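PDB 6FCG: glycoside hydrolase, GH17 family from Formosa sp. Hel1_33_131, which probably hydrolyses internal beta-1,3-glucosidic linkages of laminarin, the storage glucan of marine microalgae, as an endo-acting laminarinase. Local coordinates for residues 182-196 with 225-237. Sequence-based numbering, arbitrary orientation.
Sequences PAVILKWVNHLQALK and VEDLTKLIEAVDY
Asp236 OD2 takes up three donors at once, two of them from the helix 182-196: Gln193 NE2 at 3.1 Å, in a nearly straight bond (162°), and Lys196 NZ in a salt bridge whose hydrogen bond is weak. The third is the backbone N of Ile207, on the neighbouring strand 206-212, while Lys196 NZ also donates to Leu205 O. The amide of Gln193 stands steeply to the carboxylate, the planes 77° apart, and its NE2 meets OD2 from above the carboxylate plane. The same NE2 reaches Ala234 O at 2.9 Å, in the plane of that carbonyl but in a bent bond, the acceptor tilted from the amide plane, at the end of the helix 226-234. The bend of Gln193 at chi2 (-60°) brings the amide back to both acceptors, and a water joins Lys196 NZ to Asp236 OD1. A leucine in place of Gln193 would probably leave Ala234 O without this donor and take one of the three grips from Asp236 OD2.

Beyond this polar end, the two helices run roughly parallel, their axes 8.6 Å apart, and pack through aliphatic groups. Leu186 is a knob in a hole formed by Asp227, Lys230, Leu231 and Ala234; with CG anti to the backbone N, its CD2 lies 3.7 Å from Lys230 CB. Deeper in, Leu231 CD1 touches both Ile185 CG2 and Val189 CG2, and Val189 CG1 abuts Ala234 CB at 3.8 Å. Near the helix starts, a water spans Ala183 N and Asp227 OD2.

Here two neighbouring helices outside the parallel strands of a TIM-barrel-type fold join through an apolar seam, closed at one end by a polar cluster around one salt bridge. Its bonds tie the turn after helix 226-234 to both helix 182-196 and strand 206-212, and the donors gathered there probably stabilise Asp236 as a carboxylate.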
ATOM      1  N   PRO A 182     -10.424  16.176 -37.337  1.00 23.29           N
ATOM      2  CA  PRO A 182     -11.367  15.645 -38.300  1.00 23.36           C
ATOM      3  C   PRO A 182     -11.202  16.198 -39.720  1.00 23.05           C
ATOM      4  O   PRO A 182     -11.565  15.517 -40.654  1.00 22.45           O
ATOM      5  CB  PRO A 182     -12.729  15.994 -37.702  1.00 23.96           C
ATOM      6  CG  PRO A 182     -12.473  17.029 -36.664  1.00 25.04           C
ATOM      7  CD  PRO A 182     -11.099  16.751 -36.163  1.00 24.88           C
ATOM      8  N   ALA A 183     -10.646  17.402 -39.873  1.00 23.49           N
ATOM      9  CA  ALA A 183     -10.359  17.954 -41.198  1.00 23.52           C
ATOM     10  C   ALA A 183      -9.509  17.018 -42.047  1.00 23.41           C
ATOM     11  O   ALA A 183      -9.714  16.931 -43.278  1.00 25.84           O
ATOM     12  CB  ALA A 183      -9.681  19.319 -41.100  1.00 22.55           C
ATOM     13  N   VAL A 184      -8.553  16.350 -41.421  1.00 21.46           N
ATOM     14  CA  VAL A 184      -7.684  15.426 -42.173  1.00 23.32           C
ATOM     15  C   VAL A 184      -8.446  14.120 -42.584  1.00 21.87           C
ATOM     16  O   VAL A 184      -8.329  13.687 -43.717  1.00 19.48           O
ATOM     17  CB  VAL A 184      -6.193  15.302 -41.669  1.00 23.79           C
ATOM     18  CG1 VAL A 184      -5.813  16.336 -40.607  1.00 25.26           C
ATOM     19  CG2 VAL A 184      -5.971  13.908 -41.172  1.00 24.04           C
ATOM     20  N   ILE A 185      -9.303  13.574 -41.743  1.00 21.70           N
ATOM     21  CA  ILE A 185     -10.132  12.456 -42.200  1.00 21.51           C
ATOM     22  C   ILE A 185     -11.087  12.873 -43.342  1.00 22.19           C
ATOM     23  O   ILE A 185     -11.200  12.155 -44.335  1.00 20.49           O
ATOM     24  CB  ILE A 185     -10.934  11.827 -41.064  1.00 21.73           C
ATOM     25  CG1 ILE A 185     -10.032  11.464 -39.887  1.00 22.64           C
ATOM     26  CG2 ILE A 185     -11.723  10.622 -41.569  1.00 21.60           C
ATOM     27  CD1 ILE A 185      -8.792  10.651 -40.196  1.00 23.39           C
ATOM     28  N   LEU A 186     -11.738  14.034 -43.191  1.00 22.47           N
ATOM     29  CA  LEU A 186     -12.619  14.607 -44.198  1.00 23.46           C
ATOM     30  C   LEU A 186     -11.933  14.765 -45.544  1.00 23.70           C
ATOM     31  O   LEU A 186     -12.477  14.406 -46.584  1.00 23.80           O
ATOM     32  CB  LEU A 186     -13.117  15.972 -43.730  1.00 26.29           C
ATOM     33  CG  LEU A 186     -14.022  16.790 -44.682  1.00 27.03           C
ATOM     34  CD1 LEU A 186     -15.339  16.078 -44.944  1.00 26.91           C
ATOM     35  CD2 LEU A 186     -14.274  18.170 -44.093  1.00 27.13           C
ATOM     36  N   LYS A 187     -10.727  15.297 -45.516  1.00 24.43           N
ATOM     37  CA  LYS A 187      -9.919  15.447 -46.721  1.00 25.29           C
ATOM     38  C   LYS A 187      -9.832  14.143 -47.520  1.00 26.46           C
ATOM     39  O   LYS A 187     -10.098  14.109 -48.714  1.00 27.85           O
ATOM     40  CB  LYS A 187      -8.529  15.930 -46.343  1.00 24.91           C
ATOM     41  CG  LYS A 187      -7.628  16.238 -47.514  1.00 27.04           C
ATOM     42  CD  LYS A 187      -6.167  16.276 -47.077  1.00 28.89           C
ATOM     43  CE  LYS A 187      -5.264  16.368 -48.286  1.00 30.70           C
ATOM     44  NZ  LYS A 187      -3.838  16.306 -47.855  1.00 31.56           N
ATOM     45  N   TRP A 188      -9.440  13.068 -46.853  1.00 27.45           N
ATOM     46  CA  TRP A 188      -9.237  11.790 -47.530  1.00 26.23           C
ATOM     47  C   TRP A 188     -10.538  11.073 -47.846  1.00 26.78           C
ATOM     48  O   TRP A 188     -10.639  10.397 -48.860  1.00 27.60           O
ATOM     49  CB  TRP A 188      -8.264  10.904 -46.744  1.00 25.12           C
ATOM     50  CG  TRP A 188      -6.899  11.483 -46.715  1.00 24.11           C
ATOM     51  CD1 TRP A 188      -6.238  11.942 -45.628  1.00 24.51           C
ATOM     52  CD2 TRP A 188      -6.062  11.734 -47.835  1.00 23.98           C
ATOM     53  NE1 TRP A 188      -5.014  12.436 -45.994  1.00 24.10           N
ATOM     54  CE2 TRP A 188      -4.881  12.320 -47.349  1.00 22.85           C
ATOM     55  CE3 TRP A 188      -6.198  11.513 -49.217  1.00 24.32           C
ATOM     56  CZ2 TRP A 188      -3.836  12.680 -48.177  1.00 22.50           C
ATOM     57  CZ3 TRP A 188      -5.161  11.867 -50.049  1.00 24.48           C
ATOM     58  CH2 TRP A 188      -3.982  12.452 -49.523  1.00 23.34           C
ATOM     59  N   VAL A 189     -11.535  11.190 -46.989  1.00 25.86           N
ATOM     60  CA  VAL A 189     -12.827  10.635 -47.344  1.00 25.98           C
ATOM     61  C   VAL A 189     -13.278  11.317 -48.638  1.00 25.70           C
ATOM     62  O   VAL A 189     -13.762  10.655 -49.534  1.00 24.72           O
ATOM     63  CB  VAL A 189     -13.859  10.807 -46.207  1.00 27.19           C
ATOM     64  CG1 VAL A 189     -15.283  10.530 -46.674  1.00 28.85           C
ATOM     65  CG2 VAL A 189     -13.516   9.875 -45.062  1.00 27.74           C
ATOM     66  N   ASN A 190     -13.162  12.645 -48.702  1.00 24.62           N
ATOM     67  CA  ASN A 190     -13.625  13.392 -49.870  1.00 23.39           C
ATOM     68  C   ASN A 190     -12.842  12.997 -51.107  1.00 23.80           C
ATOM     69  O   ASN A 190     -13.413  12.892 -52.181  1.00 23.81           O
ATOM     70  CB  ASN A 190     -13.558  14.918 -49.640  1.00 22.79           C
ATOM     71  CG  ASN A 190     -14.777  15.461 -48.873  1.00 22.99           C
ATOM     72  OD1 ASN A 190     -15.847  14.838 -48.824  1.00 23.93           O
ATOM     73  ND2 ASN A 190     -14.628  16.643 -48.300  1.00 22.53           N
ATOM     74  N   HIS A 191     -11.542  12.785 -50.948  1.00 23.65           N
ATOM     75  CA  HIS A 191     -10.700  12.301 -52.032  1.00 24.87           C
ATOM     76  C   HIS A 191     -11.238  10.988 -52.613  1.00 25.45           C
ATOM     77  O   HIS A 191     -11.343  10.838 -53.830  1.00 23.54           O
ATOM     78  CB  HIS A 191      -9.285  12.097 -51.504  1.00 25.30           C
ATOM     79  CG  HIS A 191      -8.331  11.475 -52.482  1.00 25.62           C
ATOM     80  ND1 HIS A 191      -7.585  12.203 -53.383  1.00 26.20           N
ATOM     81  CD2 HIS A 191      -7.955  10.185 -52.643  1.00 26.06           C
ATOM     82  CE1 HIS A 191      -6.815  11.384 -54.083  1.00 25.57           C
ATOM     83  NE2 HIS A 191      -7.018  10.155 -53.651  1.00 25.88           N
ATOM     84  N   LEU A 192     -11.587  10.061 -51.724  1.00 26.06           N
ATOM     85  CA  LEU A 192     -12.121   8.758 -52.118  1.00 26.01           C
ATOM     86  C   LEU A 192     -13.522   8.847 -52.737  1.00 26.08           C
ATOM     87  O   LEU A 192     -13.797   8.160 -53.719  1.00 26.94           O
ATOM     88  CB  LEU A 192     -12.116   7.782 -50.929  1.00 25.98           C
ATOM     89  CG  LEU A 192     -10.751   7.309 -50.397  1.00 25.67           C
ATOM     90  CD1 LEU A 192     -10.945   6.434 -49.176  1.00 27.13           C
ATOM     91  CD2 LEU A 192      -9.950   6.541 -51.423  1.00 25.61           C
ATOM     92  N   GLN A 193     -14.392   9.689 -52.185  1.00 27.89           N
ATOM     93  CA  GLN A 193     -15.714   9.927 -52.790  1.00 29.41           C
ATOM     94  C   GLN A 193     -15.621  10.560 -54.192  1.00 30.13           C
ATOM     95  O   GLN A 193     -16.440  10.247 -55.059  1.00 28.36           O
ATOM     96  CB  GLN A 193     -16.591  10.819 -51.904  1.00 29.40           C
ATOM     97  CG  GLN A 193     -16.982  10.268 -50.532  1.00 31.02           C
ATOM     98  CD  GLN A 193     -17.770   8.973 -50.569  1.00 30.81           C
ATOM     99  OE1 GLN A 193     -17.941   8.382 -51.626  1.00 33.65           O
ATOM    100  NE2 GLN A 193     -18.294   8.554 -49.427  1.00 29.33           N
ATOM    101  N   ALA A 194     -14.614  11.414 -54.398  1.00 31.08           N
ATOM    102  CA  ALA A 194     -14.326  12.029 -55.707  1.00 31.34           C
ATOM    103  C   ALA A 194     -13.808  11.010 -56.732  1.00 32.14           C
ATOM    104  O   ALA A 194     -14.242  11.035 -57.887  1.00 31.34           O
ATOM    105  CB  ALA A 194     -13.330  13.179 -55.570  1.00 29.14           C
ATOM    106  N   LEU A 195     -12.900  10.119 -56.322  1.00 32.00           N
ATOM    107  CA  LEU A 195     -12.496   8.991 -57.178  1.00 31.04           C
ATOM    108  C   LEU A 195     -13.670   8.099 -57.589  1.00 30.75           C
ATOM    109  O   LEU A 195     -13.670   7.580 -58.698  1.00 29.80           O
ATOM    110  CB  LEU A 195     -11.441   8.124 -56.518  1.00 29.53           C
ATOM    111  CG  LEU A 195     -10.040   8.709 -56.315  1.00 31.89           C
ATOM    112  CD1 LEU A 195      -9.179   7.642 -55.609  1.00 31.03           C
ATOM    113  CD2 LEU A 195      -9.369   9.189 -57.604  1.00 31.11           C
ATOM    114  N   LYS A 196     -14.652   7.905 -56.710  1.00 31.68           N
ATOM    115  CA  LYS A 196     -15.841   7.131 -57.085  1.00 33.14           C
ATOM    116  C   LYS A 196     -16.695   7.860 -58.127  1.00 39.62           C
ATOM    117  O   LYS A 196     -17.139   7.271 -59.120  1.00 41.41           O
ATOM    118  CB  LYS A 196     -16.713   6.814 -55.884  1.00 29.96           C
ATOM    119  CG  LYS A 196     -16.056   5.943 -54.822  1.00 29.84           C
ATOM    120  CD  LYS A 196     -17.036   5.318 -53.814  1.00 28.82           C
ATOM    121  CE  LYS A 196     -18.290   6.145 -53.557  1.00 27.09           C
ATOM    122  NZ  LYS A 196     -19.037   5.723 -52.350  1.00 26.66           N
ATOM    123  N   VAL A 225     -17.465  19.912 -33.716  1.00 26.62           N
ATOM    124  CA  VAL A 225     -16.941  21.010 -34.528  1.00 27.20           C
ATOM    125  C   VAL A 225     -17.495  20.881 -35.953  1.00 30.14           C
ATOM    126  O   VAL A 225     -17.998  19.818 -36.364  1.00 29.70           O
ATOM    127  CB  VAL A 225     -15.380  21.092 -34.477  1.00 26.64           C
ATOM    128  CG1 VAL A 225     -14.892  21.194 -33.032  1.00 26.47           C
ATOM    129  CG2 VAL A 225     -14.693  19.906 -35.139  1.00 26.38           C
ATOM    130  N   GLU A 226     -17.431  21.971 -36.696  1.00 33.23           N
ATOM    131  CA  GLU A 226     -17.903  21.990 -38.074  1.00 39.22           C
ATOM    132  C   GLU A 226     -17.311  20.850 -38.933  1.00 37.68           C
ATOM    133  O   GLU A 226     -18.075  20.167 -39.634  1.00 33.63           O
ATOM    134  CB  GLU A 226     -17.592  23.381 -38.661  1.00 46.89           C
ATOM    135  CG  GLU A 226     -17.747  23.630 -40.189  1.00 54.00           C
ATOM    136  CD  GLU A 226     -18.961  24.444 -40.622  1.00 59.66           C
ATOM    137  OE1 GLU A 226     -19.777  24.881 -39.780  1.00 62.57           O
ATOM    138  OE2 GLU A 226     -19.103  24.635 -41.854  1.00 62.77           O
ATOM    139  N   ASP A 227     -15.988  20.632 -38.861  1.00 35.23           N
ATOM    140  CA  ASP A 227     -15.345  19.585 -39.678  1.00 34.01           C
ATOM    141  C   ASP A 227     -15.905  18.178 -39.446  1.00 31.81           C
ATOM    142  O   ASP A 227     -16.012  17.406 -40.388  1.00 31.64           O
ATOM    143  CB  ASP A 227     -13.827  19.604 -39.537  1.00 34.42           C
ATOM    144  CG  ASP A 227     -13.184  20.800 -40.243  1.00 37.83           C
ATOM    145  OD1 ASP A 227     -13.711  21.258 -41.277  1.00 41.23           O
ATOM    146  OD2 ASP A 227     -12.143  21.294 -39.771  1.00 40.93           O
ATOM    147  N   LEU A 228     -16.309  17.867 -38.219  1.00 29.24           N
ATOM    148  CA  LEU A 228     -16.963  16.587 -37.914  1.00 26.77           C
ATOM    149  C   LEU A 228     -18.319  16.470 -38.564  1.00 26.75           C
ATOM    150  O   LEU A 228     -18.665  15.419 -39.059  1.00 26.93           O
ATOM    151  CB  LEU A 228     -17.129  16.369 -36.405  1.00 26.43           C
ATOM    152  CG  LEU A 228     -17.924  15.129 -35.999  1.00 26.80           C
ATOM    153  CD1 LEU A 228     -17.245  13.851 -36.462  1.00 27.12           C
ATOM    154  CD2 LEU A 228     -18.095  15.068 -34.493  1.00 29.82           C
ATOM    155  N   THR A 229     -19.102  17.540 -38.531  1.00 28.26           N
ATOM    156  CA  THR A 229     -20.410  17.545 -39.218  1.00 27.13           C
ATOM    157  C   THR A 229     -20.221  17.221 -40.717  1.00 26.75           C
ATOM    158  O   THR A 229     -20.955  16.398 -41.251  1.00 27.18           O
ATOM    159  CB  THR A 229     -21.199  18.867 -38.981  1.00 24.79           C
ATOM    160  OG1 THR A 229     -21.560  18.957 -37.592  1.00 24.43           O
ATOM    161  CG2 THR A 229     -22.459  18.924 -39.810  1.00 23.87           C
ATOM    162  N   LYS A 230     -19.240  17.842 -41.360  1.00 27.18           N
ATOM    163  CA  LYS A 230     -18.967  17.612 -42.774  1.00 30.45           C
ATOM    164  C   LYS A 230     -18.504  16.183 -43.034  1.00 33.93           C
ATOM    165  O   LYS A 230     -18.858  15.602 -44.072  1.00 37.29           O
ATOM    166  CB  LYS A 230     -17.906  18.583 -43.327  1.00 31.64           C
ATOM    167  CG  LYS A 230     -18.305  20.045 -43.250  1.00 33.46           C
ATOM    168  CD  LYS A 230     -17.546  20.918 -44.226  1.00 34.90           C
ATOM    169  CE  LYS A 230     -17.754  22.366 -43.835  1.00 37.79           C
ATOM    170  NZ  LYS A 230     -16.505  22.917 -43.343  1.00 40.86           N
ATOM    171  N   LEU A 231     -17.709  15.633 -42.111  1.00 31.38           N
ATOM    172  CA  LEU A 231     -17.274  14.253 -42.212  1.00 29.10           C
ATOM    173  C   LEU A 231     -18.436  13.280 -42.120  1.00 27.73           C
ATOM    174  O   LEU A 231     -18.514  12.323 -42.882  1.00 26.23           O
ATOM    175  CB  LEU A 231     -16.261  13.923 -41.114  1.00 30.08           C
ATOM    176  CG  LEU A 231     -15.759  12.474 -41.088  1.00 29.16           C
ATOM    177  CD1 LEU A 231     -14.994  12.134 -42.355  1.00 29.24           C
ATOM    178  CD2 LEU A 231     -14.877  12.264 -39.883  1.00 29.51           C
ATOM    179  N   ILE A 232     -19.340  13.530 -41.181  1.00 25.77           N
ATOM    180  CA  ILE A 232     -20.554  12.730 -41.052  1.00 24.49           C
ATOM    181  C   ILE A 232     -21.400  12.779 -42.332  1.00 27.09           C
ATOM    182  O   ILE A 232     -21.984  11.763 -42.687  1.00 25.85           O
ATOM    183  CB  ILE A 232     -21.383  13.141 -39.826  1.00 23.53           C
ATOM    184  CG1 ILE A 232     -20.644  12.740 -38.549  1.00 23.86           C
ATOM    185  CG2 ILE A 232     -22.753  12.484 -39.833  1.00 23.62           C
ATOM    186  CD1 ILE A 232     -21.057  13.519 -37.325  1.00 25.05           C
ATOM    187  N   GLU A 233     -21.461  13.939 -43.008  1.00 31.15           N
ATOM    188  CA  GLU A 233     -22.088  14.056 -44.347  1.00 33.96           C
ATOM    189  C   GLU A 233     -21.351  13.275 -45.414  1.00 31.29           C
ATOM    190  O   GLU A 233     -21.979  12.675 -46.243  1.00 30.32           O
ATOM    191  CB  GLU A 233     -22.211  15.532 -44.865  1.00 40.20           C
ATOM    192  CG  GLU A 233     -23.418  16.364 -44.279  1.00 50.94           C
ATOM    193  CD  GLU A 233     -24.829  15.913 -44.692  1.00 56.25           C
ATOM    194  OE1 GLU A 233     -25.051  14.797 -45.178  1.00 55.99           O
ATOM    195  OE2 GLU A 233     -25.783  16.678 -44.438  1.00 64.78           O
ATOM    196  N   ALA A 234     -20.026  13.312 -45.412  1.00 30.92           N
ATOM    197  CA  ALA A 234     -19.237  12.738 -46.506  1.00 29.87           C
ATOM    198  C   ALA A 234     -19.169  11.220 -46.506  1.00 28.82           C
ATOM    199  O   ALA A 234     -19.139  10.626 -47.578  1.00 31.04           O
ATOM    200  CB  ALA A 234     -17.830  13.311 -46.501  1.00 31.09           C
ATOM    201  N   VAL A 235     -19.144  10.585 -45.333  1.00 26.88           N
ATOM    202  CA  VAL A 235     -19.026   9.105 -45.261  1.00 25.24           C
ATOM    203  C   VAL A 235     -20.298   8.398 -45.709  1.00 24.28           C
ATOM    204  O   VAL A 235     -21.376   8.979 -45.665  1.00 23.82           O
ATOM    205  CB  VAL A 235     -18.643   8.576 -43.843  1.00 24.25           C
ATOM    206  CG1 VAL A 235     -17.272   9.071 -43.451  1.00 23.41           C
ATOM    207  CG2 VAL A 235     -19.672   8.923 -42.781  1.00 23.22           C
ATOM    208  N   ASP A 236     -20.174   7.161 -46.165  1.00 23.18           N
ATOM    209  CA  ASP A 236     -21.365   6.363 -46.505  1.00 22.99           C
ATOM    210  C   ASP A 236     -22.005   5.805 -45.248  1.00 24.07           C
ATOM    211  O   ASP A 236     -23.230   5.662 -45.196  1.00 28.29           O
ATOM    212  CB  ASP A 236     -21.024   5.260 -47.493  1.00 23.36           C
ATOM    213  CG  ASP A 236     -20.631   5.809 -48.856  1.00 24.79           C
ATOM    214  OD1 ASP A 236     -21.514   6.320 -49.560  1.00 23.26           O
ATOM    215  OD2 ASP A 236     -19.430   5.711 -49.250  1.00 26.14           O
ATOM    216  N   TYR A 237     -21.191   5.505 -44.226  1.00 23.41           N
ATOM    217  CA  TYR A 237     -21.693   5.124 -42.900  1.00 22.08           C
ATOM    218  C   TYR A 237     -20.677   5.460 -41.805  1.00 21.00           C
ATOM    219  O   TYR A 237     -19.546   5.820 -42.110  1.00 19.88           O
ATOM    220  CB  TYR A 237     -22.034   3.628 -42.878  1.00 22.70           C
ATOM    221  CG  TYR A 237     -20.845   2.668 -42.741  1.00 22.35           C
ATOM    222  CD1 TYR A 237     -20.088   2.307 -43.835  1.00 23.26           C
ATOM    223  CD2 TYR A 237     -20.518   2.097 -41.511  1.00 22.62           C
ATOM    224  CE1 TYR A 237     -19.032   1.409 -43.711  1.00 24.07           C
ATOM    225  CE2 TYR A 237     -19.472   1.206 -41.378  1.00 22.46           C
ATOM    226  CZ  TYR A 237     -18.722   0.870 -42.474  1.00 23.29           C
ATOM    227  OH  TYR A 237     -17.674  -0.031 -42.362  1.00 24.16           O
TER
HETATM  228  O   HOH W   1     -10.203  19.777 -38.159  1.00 21.35           O
HETATM  229  O   HOH W   2     -21.360   7.383 -52.093  1.00 18.54           O